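Long-range contacts in SAP-like pentraxin (PDB 3FLT), which binds phosphoethanolamine through a pair of calcium ions, consistent with calcium-dependent ligand recognition by a pentraxin: residues Y49-A54 against G138-G143; N60-S65 against H132-G137; G143-K148 against E155-S160. All coordinates share one frame; numbering follows the deposited sequence.

Interaction 1 (Y49-A54 against G138-G143); sequences YIFSCA and GTVVIG. With OPE (phosphoric acid mono-(2-amino-ethyl) ester), chain F.
Gly143 meets Ile50 in a left-handed backbone conformation (phi 95°) that a side chain would jam against the preceding carbonyl, and there the strand pairing ends. Its N still donates to Ile50 O at 2.9 Å. From this point Ser52 and Val141 form a hydrogen-bonded pair, with Ser52 N to Val141 O at 2.9 Å and the reverse bond completing it. Ala54 and Thr139 repeat the pattern, Thr139 N reaching Ala54 O at 2.8 Å. Strands 48-55 and 139-142 thus run antiparallel as central neighbours in one sheet of the pentraxin beta jelly roll. On the face shared by Phe51, Cys53, Val140 and Ile142, CG1 of Val140 lies over the Phe51 ring in a CH-pi contact, 4.1 Å from the centroid. Phe51 CG stands anti to its own N (chi1 -176°), which carries CZ to 3.6 Å from Val140 CG2; Ile142 CD1 touches the ring's CD1 at 3.8 Å. Leu163, Leu166 and Val168 of strand 161-169 pack against this apolar group. The other face turns to the ligand site: Ser52 OG bonds Gln146 NE2, and the phosphoethanolamine amine donates to Tyr49 OH at 2.6 Å.

Interaction 2 (N60-S65 against H132-G137); sequences NQFITS and HQISAG. With CA (calcium ion), chain C; OPE (phosphoric acid mono-(2-amino-ethyl) ester), chain F.
Phosphate oxygen O2 of the bound phosphoethanolamine is gripped by a calcium ion at 2.5 Å and by Asn60, the residue just before Gln61, whose side chain in turn meets His132, Ile134 and Ser135. Asn60 uses both ends of its amide here: OD1 coordinates the same calcium at 2.4 Å, while ND2 donates to O2 at 3.1 Å. Calcium on OD1, and Gln79 OE1 bonded to ND2, probably fix the amide's rotation so that an N-H also faces O2. One residue on, Gln61 leads away from the site toward the loop 132-137. Its CG lies beside the backbone N, and a bend at chi2 (-80°) folds the chain so that its amide is lodged between the imidazole of His132 and the backbone and hydroxyl of Ser135. The amide group meets the rim of the His132 ring, the two planes turned 34° apart. Ile134 and Gln61 lie alongside each other, running opposite ways, with the Ile134 CG2 methyl 3.6 Å from Gln61 CD. With an alanine here, the space between His132 and Ser135 would probably be left as a gap, and both would lose the polar group that now lies between them. Ile134 also reaches Phe62, its CD1 resting 3.7 Å from Phe62 CB. Gln61 and Phe62 together form a classic beta bulge opposite Cys53, which marks the corner where strand 60-68 bends. Beyond it this strand runs between 48-55 and 73-80 in the seven-stranded sheet, with Phe62 against Phe51 and Leu78, while the loop 132-137 packs over the corner, His132 lying on Val80 of strand 73-80 and Ile134 on Trp106 of strand 100-107 in the other sheet.

Interaction 3 (G143-K148 against E155-S160); sequences GQEQDK and EQESWS. With CA (calcium ion), chain D; CA (calcium ion), chain C; OPE (phosphoric acid mono-(2-amino-ethyl) ester), chain F.
Glu145 and Glu157 run side by side into the two-calcium site characteristic of pentraxins, carried on a loop at one surface of the jelly roll. Their CB atoms lie 4.1 Å apart, and their carboxylates converge on one ion, each giving its OE1. Glu145 has CG anti to the backbone N (chi1 -157°) and then bends at chi2, which lets OE1 bridge both calciums while OE2 holds just one. Glu157 instead runs extended beyond CG, and its OE1 reaches the ion shared with Glu145 at 2.3 Å. Asp147 comes in from the far end of its own segment, both oxygens on that ion and OD1 also binding the second. Gln146 lends the second ion its carbonyl O at 2.1 Å. The metals probably offset the mutual repulsion of these acids. Glu154 adds a ligand to the first ion, Asp59 and Asn60 to the second, and the phosphate spans the pair. Further down, Trp159 N donates to Gly143 O at 3.0 Å from above the carbonyl plane. Ser158 CB sits equally near both polar atoms of the Gln144 amide, whose NE2 bonds Thr14. Glu157 OE2, turned off the metal, accepts the phosphoethanolamine amine N at 3.2 Å.

The three contacts lie close to one bound phosphoethanolamine, and each has a segment that touches it. Interactions 1 and 2 share the seven-stranded sheet, where strands 48-55 and 60-68 are neighbours; their centres lie about 9 Å apart, and along the chain interaction 2 is nested inside the loop closed by interaction 1. Interaction 3 follows both, picking up at Gly143 where interaction 1 ends; its centre is about 9 Å from that of interaction 1 and about 15 Å from that of interaction 2. Strand 48-55 thus lies between two sources of calcium ligands, Asn60 from one neighbour and the loop after strand 139-142 from the other, which is consistent with the sheet holding the two sets in place.

Interaction 1 (Y49-A54 against G138-G143)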
# COMPACT_ATOMS: atom_id res chain seq x y z
N TYR A 49 22.68 -19.92 -49.76
CA TYR A 49 23.02 -20.62 -48.53
C TYR A 49 23.18 -19.60 -47.41
O TYR A 49 23.94 -18.64 -47.55
CB TYR A 49 24.30 -21.45 -48.70
CG TYR A 49 24.10 -22.61 -49.64
CD1 TYR A 49 24.42 -22.50 -51.00
CD2 TYR A 49 23.51 -23.79 -49.19
CE1 TYR A 49 24.15 -23.53 -51.89
CE2 TYR A 49 23.24 -24.83 -50.07
CZ TYR A 49 23.55 -24.69 -51.41
OH TYR A 49 23.24 -25.71 -52.27
N ILE A 50 22.47 -19.83 -46.32
CA ILE A 50 22.50 -18.91 -45.18
C ILE A 50 23.50 -19.30 -44.11
O ILE A 50 24.41 -18.53 -43.80
CB ILE A 50 21.10 -18.79 -44.55
CG1 ILE A 50 20.09 -18.38 -45.63
CG2 ILE A 50 21.13 -17.78 -43.41
CD1 ILE A 50 18.64 -18.40 -45.20
N PHE A 51 23.33 -20.51 -43.56
CA PHE A 51 24.20 -21.05 -42.51
C PHE A 51 25.04 -22.19 -43.09
O PHE A 51 24.51 -23.21 -43.54
CB PHE A 51 23.33 -21.58 -41.36
CG PHE A 51 24.11 -22.08 -40.17
CD1 PHE A 51 24.23 -21.29 -39.03
CD2 PHE A 51 24.66 -23.36 -40.15
CE1 PHE A 51 24.89 -21.77 -37.89
CE2 PHE A 51 25.32 -23.84 -39.02
CZ PHE A 51 25.43 -23.04 -37.89
N SER A 52 26.36 -22.00 -43.07
CA SER A 52 27.30 -22.99 -43.61
C SER A 52 28.29 -23.44 -42.55
O SER A 52 28.97 -22.62 -41.93
CB SER A 52 28.06 -22.39 -44.79
OG SER A 52 29.20 -23.16 -45.14
N CYS A 53 28.39 -24.75 -42.35
CA CYS A 53 29.31 -25.30 -41.36
C CYS A 53 30.25 -26.30 -42.02
O CYS A 53 29.82 -27.25 -42.68
CB CYS A 53 28.52 -25.98 -40.24
SG CYS A 53 29.57 -26.67 -38.95
N ALA A 54 31.55 -26.09 -41.82
CA ALA A 54 32.55 -26.96 -42.43
C ALA A 54 33.70 -27.34 -41.51
O ALA A 54 34.09 -26.58 -40.62
CB ALA A 54 33.12 -26.29 -43.67
N GLY A 138 33.64 -27.46 -36.27
CA GLY A 138 33.03 -26.88 -37.45
C GLY A 138 33.11 -25.36 -37.45
O GLY A 138 32.88 -24.72 -36.43
N THR A 139 33.47 -24.79 -38.59
CA THR A 139 33.54 -23.35 -38.73
C THR A 139 32.23 -22.90 -39.35
O THR A 139 31.75 -23.49 -40.31
CB THR A 139 34.70 -22.93 -39.65
OG1 THR A 139 35.94 -23.29 -39.04
CG2 THR A 139 34.68 -21.42 -39.90
N VAL A 140 31.65 -21.84 -38.80
CA VAL A 140 30.39 -21.32 -39.29
C VAL A 140 30.53 -20.02 -40.08
O VAL A 140 31.14 -19.05 -39.62
CB VAL A 140 29.41 -21.12 -38.12
CG1 VAL A 140 28.19 -20.34 -38.58
CG2 VAL A 140 28.99 -22.48 -37.57
N VAL A 141 29.94 -20.02 -41.27
CA VAL A 141 29.93 -18.85 -42.12
C VAL A 141 28.49 -18.52 -42.47
O VAL A 141 27.70 -19.42 -42.74
CB VAL A 141 30.72 -19.09 -43.42
CG1 VAL A 141 30.46 -17.97 -44.41
CG2 VAL A 141 32.20 -19.16 -43.10
N ILE A 142 28.15 -17.23 -42.44
CA ILE A 142 26.79 -16.79 -42.76
C ILE A 142 26.81 -15.99 -44.06
O ILE A 142 27.63 -15.09 -44.23
CB ILE A 142 26.18 -15.89 -41.63
CG1 ILE A 142 26.17 -16.65 -40.30
CG2 ILE A 142 24.76 -15.46 -42.00
CD1 ILE A 142 25.35 -17.93 -40.31
N GLY A 143 25.91 -16.32 -44.98
CA GLY A 143 25.83 -15.59 -46.23
C GLY A 143 26.58 -16.18 -47.41
O GLY A 143 26.34 -15.78 -48.55
CA OPE F . 27.39 -27.36 -52.66
CB OPE F . 25.93 -27.83 -52.77
O1 OPE F . 29.85 -26.16 -53.76
O2 OPE F . 30.11 -27.71 -51.78
O3 OPE F . 30.81 -28.59 -54.02
O4 OPE F . 28.27 -28.23 -53.41
N OPE F . 25.16 -26.83 -53.59
P OPE F . 29.77 -27.67 -53.22

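Interaction 2 (N60-S65 against H132-G137)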
# COMPACT_ATOMS: atom_id res chain seq x y z
N ASN A 60 30.91 -29.63 -46.27
CA ASN A 60 29.45 -29.60 -46.28
C ASN A 60 28.89 -30.39 -45.09
O ASN A 60 28.09 -31.31 -45.28
CB ASN A 60 28.90 -30.19 -47.58
CG ASN A 60 29.20 -29.33 -48.80
OD1 ASN A 60 30.08 -28.48 -48.77
ND2 ASN A 60 28.47 -29.57 -49.88
N GLN A 61 29.30 -30.03 -43.88
CA GLN A 61 28.82 -30.70 -42.69
C GLN A 61 27.34 -30.39 -42.48
O GLN A 61 26.52 -31.29 -42.26
CB GLN A 61 29.60 -30.24 -41.46
CG GLN A 61 30.96 -30.91 -41.26
CD GLN A 61 30.85 -32.30 -40.64
OE1 GLN A 61 29.81 -32.96 -40.72
NE2 GLN A 61 31.94 -32.75 -40.03
N PHE A 62 27.00 -29.11 -42.56
CA PHE A 62 25.63 -28.67 -42.35
C PHE A 62 25.43 -27.34 -43.07
O PHE A 62 26.15 -26.38 -42.80
CB PHE A 62 25.41 -28.53 -40.83
CG PHE A 62 23.97 -28.31 -40.44
CD1 PHE A 62 23.38 -27.05 -40.53
CD2 PHE A 62 23.21 -29.37 -39.94
CE1 PHE A 62 22.06 -26.85 -40.12
CE2 PHE A 62 21.89 -29.17 -39.53
CZ PHE A 62 21.32 -27.91 -39.62
N ILE A 63 24.47 -27.30 -43.99
CA ILE A 63 24.20 -26.08 -44.76
C ILE A 63 22.71 -25.83 -44.95
O ILE A 63 22.00 -26.67 -45.47
CB ILE A 63 24.80 -26.16 -46.17
CG1 ILE A 63 25.85 -27.28 -46.25
CG2 ILE A 63 25.39 -24.81 -46.55
CD1 ILE A 63 26.39 -27.53 -47.66
N THR A 64 22.23 -24.65 -44.55
CA THR A 64 20.82 -24.33 -44.74
C THR A 64 20.70 -23.41 -45.95
O THR A 64 21.64 -22.70 -46.30
CB THR A 64 20.20 -23.63 -43.49
OG1 THR A 64 20.85 -22.38 -43.25
CG2 THR A 64 20.34 -24.51 -42.26
N SER A 65 19.55 -23.45 -46.61
CA SER A 65 19.33 -22.64 -47.79
C SER A 65 17.85 -22.45 -48.03
O SER A 65 17.01 -23.08 -47.38
CB SER A 65 19.97 -23.30 -49.02
OG SER A 65 19.42 -24.59 -49.26
N HIS A 132 24.51 -39.70 -38.75
CA HIS A 132 25.67 -38.82 -38.87
C HIS A 132 25.87 -37.92 -37.65
O HIS A 132 24.92 -37.47 -37.01
CB HIS A 132 25.55 -37.93 -40.11
CG HIS A 132 26.67 -36.93 -40.25
ND1 HIS A 132 27.99 -37.29 -40.39
CD2 HIS A 132 26.65 -35.57 -40.29
CE1 HIS A 132 28.74 -36.21 -40.51
NE2 HIS A 132 27.95 -35.15 -40.45
N GLN A 133 27.14 -37.66 -37.35
CA GLN A 133 27.50 -36.79 -36.25
C GLN A 133 28.49 -35.80 -36.80
O GLN A 133 29.52 -36.18 -37.35
CB GLN A 133 28.19 -37.55 -35.13
CG GLN A 133 27.32 -38.48 -34.34
CD GLN A 133 28.07 -38.99 -33.12
OE1 GLN A 133 28.60 -38.18 -32.33
NE2 GLN A 133 28.13 -40.31 -32.96
N ILE A 134 28.18 -34.52 -36.67
CA ILE A 134 29.09 -33.50 -37.15
C ILE A 134 30.33 -33.54 -36.27
O ILE A 134 30.23 -33.49 -35.04
CB ILE A 134 28.44 -32.12 -37.09
CG1 ILE A 134 27.19 -32.10 -37.98
CG2 ILE A 134 29.43 -31.07 -37.54
CD1 ILE A 134 26.50 -30.77 -38.03
N SER A 135 31.50 -33.65 -36.89
CA SER A 135 32.77 -33.71 -36.16
C SER A 135 33.04 -32.39 -35.46
O SER A 135 32.65 -31.33 -35.93
CB SER A 135 33.94 -34.00 -37.10
OG SER A 135 33.54 -34.85 -38.15
N ALA A 136 33.74 -32.47 -34.34
CA ALA A 136 34.09 -31.29 -33.57
C ALA A 136 34.90 -30.31 -34.42
O ALA A 136 35.62 -30.72 -35.34
CB ALA A 136 34.89 -31.71 -32.37
N GLY A 137 34.77 -29.01 -34.13
CA GLY A 137 35.53 -28.00 -34.84
C GLY A 137 34.95 -27.36 -36.09
O GLY A 137 35.69 -26.78 -36.88
CA CA C . 30.86 -26.46 -49.81
CA OPE F . 27.39 -27.36 -52.66
CB OPE F . 25.93 -27.83 -52.77
O1 OPE F . 29.85 -26.16 -53.76
O2 OPE F . 30.11 -27.71 -51.78
O3 OPE F . 30.81 -28.59 -54.02
O4 OPE F . 28.27 -28.23 -53.41
N OPE F . 25.16 -26.83 -53.59
P OPE F . 29.77 -27.67 -53.22

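Interaction 3 (G143-K148 against E155-S160)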
# COMPACT_ATOMS: atom_id res chain seq x y z
N GLY A 143 25.91 -16.32 -44.98
CA GLY A 143 25.83 -15.59 -46.23
C GLY A 143 26.58 -16.18 -47.41
O GLY A 143 26.34 -15.78 -48.55
N GLN A 144 27.49 -17.12 -47.16
CA GLN A 144 28.28 -17.74 -48.22
C GLN A 144 28.41 -19.23 -47.96
O GLN A 144 28.31 -19.66 -46.82
CB GLN A 144 29.68 -17.13 -48.27
CG GLN A 144 29.73 -15.66 -48.64
CD GLN A 144 29.22 -15.39 -50.03
OE1 GLN A 144 29.36 -16.21 -50.94
NE2 GLN A 144 28.63 -14.21 -50.22
N GLU A 145 28.65 -20.02 -49.00
CA GLU A 145 28.79 -21.47 -48.87
C GLU A 145 30.27 -21.87 -48.96
O GLU A 145 30.90 -21.70 -50.01
CB GLU A 145 27.98 -22.18 -49.96
CG GLU A 145 27.58 -23.61 -49.65
CD GLU A 145 28.75 -24.58 -49.66
OE1 GLU A 145 29.49 -24.62 -50.67
OE2 GLU A 145 28.93 -25.32 -48.66
N GLN A 146 30.81 -22.40 -47.87
CA GLN A 146 32.21 -22.79 -47.82
C GLN A 146 32.57 -24.04 -48.61
O GLN A 146 31.85 -25.04 -48.56
CB GLN A 146 32.65 -23.04 -46.38
CG GLN A 146 32.43 -21.90 -45.42
CD GLN A 146 32.68 -22.32 -43.99
OE1 GLN A 146 33.83 -22.39 -43.53
NE2 GLN A 146 31.61 -22.63 -43.27
N ASP A 147 33.68 -23.99 -49.33
CA ASP A 147 34.17 -25.16 -50.06
C ASP A 147 35.52 -25.43 -49.41
O ASP A 147 36.26 -26.33 -49.79
CB ASP A 147 34.36 -24.86 -51.54
CG ASP A 147 33.05 -24.83 -52.29
OD1 ASP A 147 32.21 -25.70 -52.04
OD2 ASP A 147 32.87 -23.93 -53.14
N LYS A 148 35.81 -24.62 -48.40
CA LYS A 148 37.04 -24.68 -47.64
C LYS A 148 36.79 -23.92 -46.33
O LYS A 148 35.97 -23.00 -46.30
CB LYS A 148 38.15 -24.02 -48.44
CG LYS A 148 39.43 -23.85 -47.68
CD LYS A 148 40.46 -23.19 -48.56
CE LYS A 148 40.02 -21.82 -49.00
NZ LYS A 148 41.15 -21.11 -49.66
N GLU A 155 29.69 -17.30 -56.04
CA GLU A 155 28.65 -16.28 -56.11
C GLU A 155 27.24 -16.82 -56.25
O GLU A 155 26.33 -16.34 -55.57
CB GLU A 155 28.85 -15.33 -57.29
CG GLU A 155 30.22 -15.28 -57.89
CD GLU A 155 30.18 -14.64 -59.27
OE1 GLU A 155 29.42 -15.13 -60.13
OE2 GLU A 155 30.92 -13.66 -59.49
N GLN A 156 27.04 -17.79 -57.13
CA GLN A 156 25.70 -18.30 -57.34
C GLN A 156 25.17 -19.09 -56.16
O GLN A 156 24.03 -19.55 -56.20
CB GLN A 156 25.60 -19.12 -58.64
CG GLN A 156 26.07 -20.58 -58.62
CD GLN A 156 27.55 -20.75 -58.33
OE1 GLN A 156 28.37 -19.87 -58.63
NE2 GLN A 156 27.91 -21.90 -57.76
N GLU A 157 25.98 -19.22 -55.12
CA GLU A 157 25.56 -19.95 -53.92
C GLU A 157 25.45 -19.03 -52.71
O GLU A 157 25.12 -19.47 -51.61
CB GLU A 157 26.53 -21.09 -53.60
CG GLU A 157 26.76 -22.04 -54.77
CD GLU A 157 27.46 -23.32 -54.36
OE1 GLU A 157 28.56 -23.26 -53.78
OE2 GLU A 157 26.92 -24.41 -54.63
N SER A 158 25.71 -17.74 -52.91
CA SER A 158 25.63 -16.78 -51.82
C SER A 158 24.17 -16.44 -51.52
O SER A 158 23.27 -16.78 -52.28
CB SER A 158 26.37 -15.51 -52.22
OG SER A 158 25.71 -14.89 -53.31
N TRP A 159 23.94 -15.77 -50.40
CA TRP A 159 22.59 -15.38 -50.01
C TRP A 159 22.60 -13.91 -49.65
O TRP A 159 23.34 -13.49 -48.76
CB TRP A 159 22.13 -16.20 -48.82
CG TRP A 159 20.74 -15.88 -48.42
CD1 TRP A 159 19.60 -16.47 -48.89
CD2 TRP A 159 20.31 -14.87 -47.49
NE1 TRP A 159 18.49 -15.90 -48.31
CE2 TRP A 159 18.90 -14.91 -47.45
CE3 TRP A 159 20.99 -13.94 -46.69
CZ2 TRP A 159 18.15 -14.06 -46.64
CZ3 TRP A 159 20.24 -13.09 -45.89
CH2 TRP A 159 18.84 -13.15 -45.87
N SER A 160 21.78 -13.12 -50.34
CA SER A 160 21.70 -11.70 -50.06
C SER A 160 20.41 -11.33 -49.36
O SER A 160 19.35 -11.87 -49.68
CB SER A 160 21.83 -10.89 -51.35
OG SER A 160 23.19 -10.69 -51.68
CA CA D . 30.41 -24.15 -52.79
CA CA C . 30.86 -26.46 -49.81
CA OPE F . 27.39 -27.36 -52.66
CB OPE F . 25.93 -27.83 -52.77
O1 OPE F . 29.85 -26.16 -53.76
O2 OPE F . 30.11 -27.71 -51.78
O3 OPE F . 30.81 -28.59 -54.02
O4 OPE F . 28.27 -28.23 -53.41
N OPE F . 25.16 -26.83 -53.59
P OPE F . 29.77 -27.67 -53.22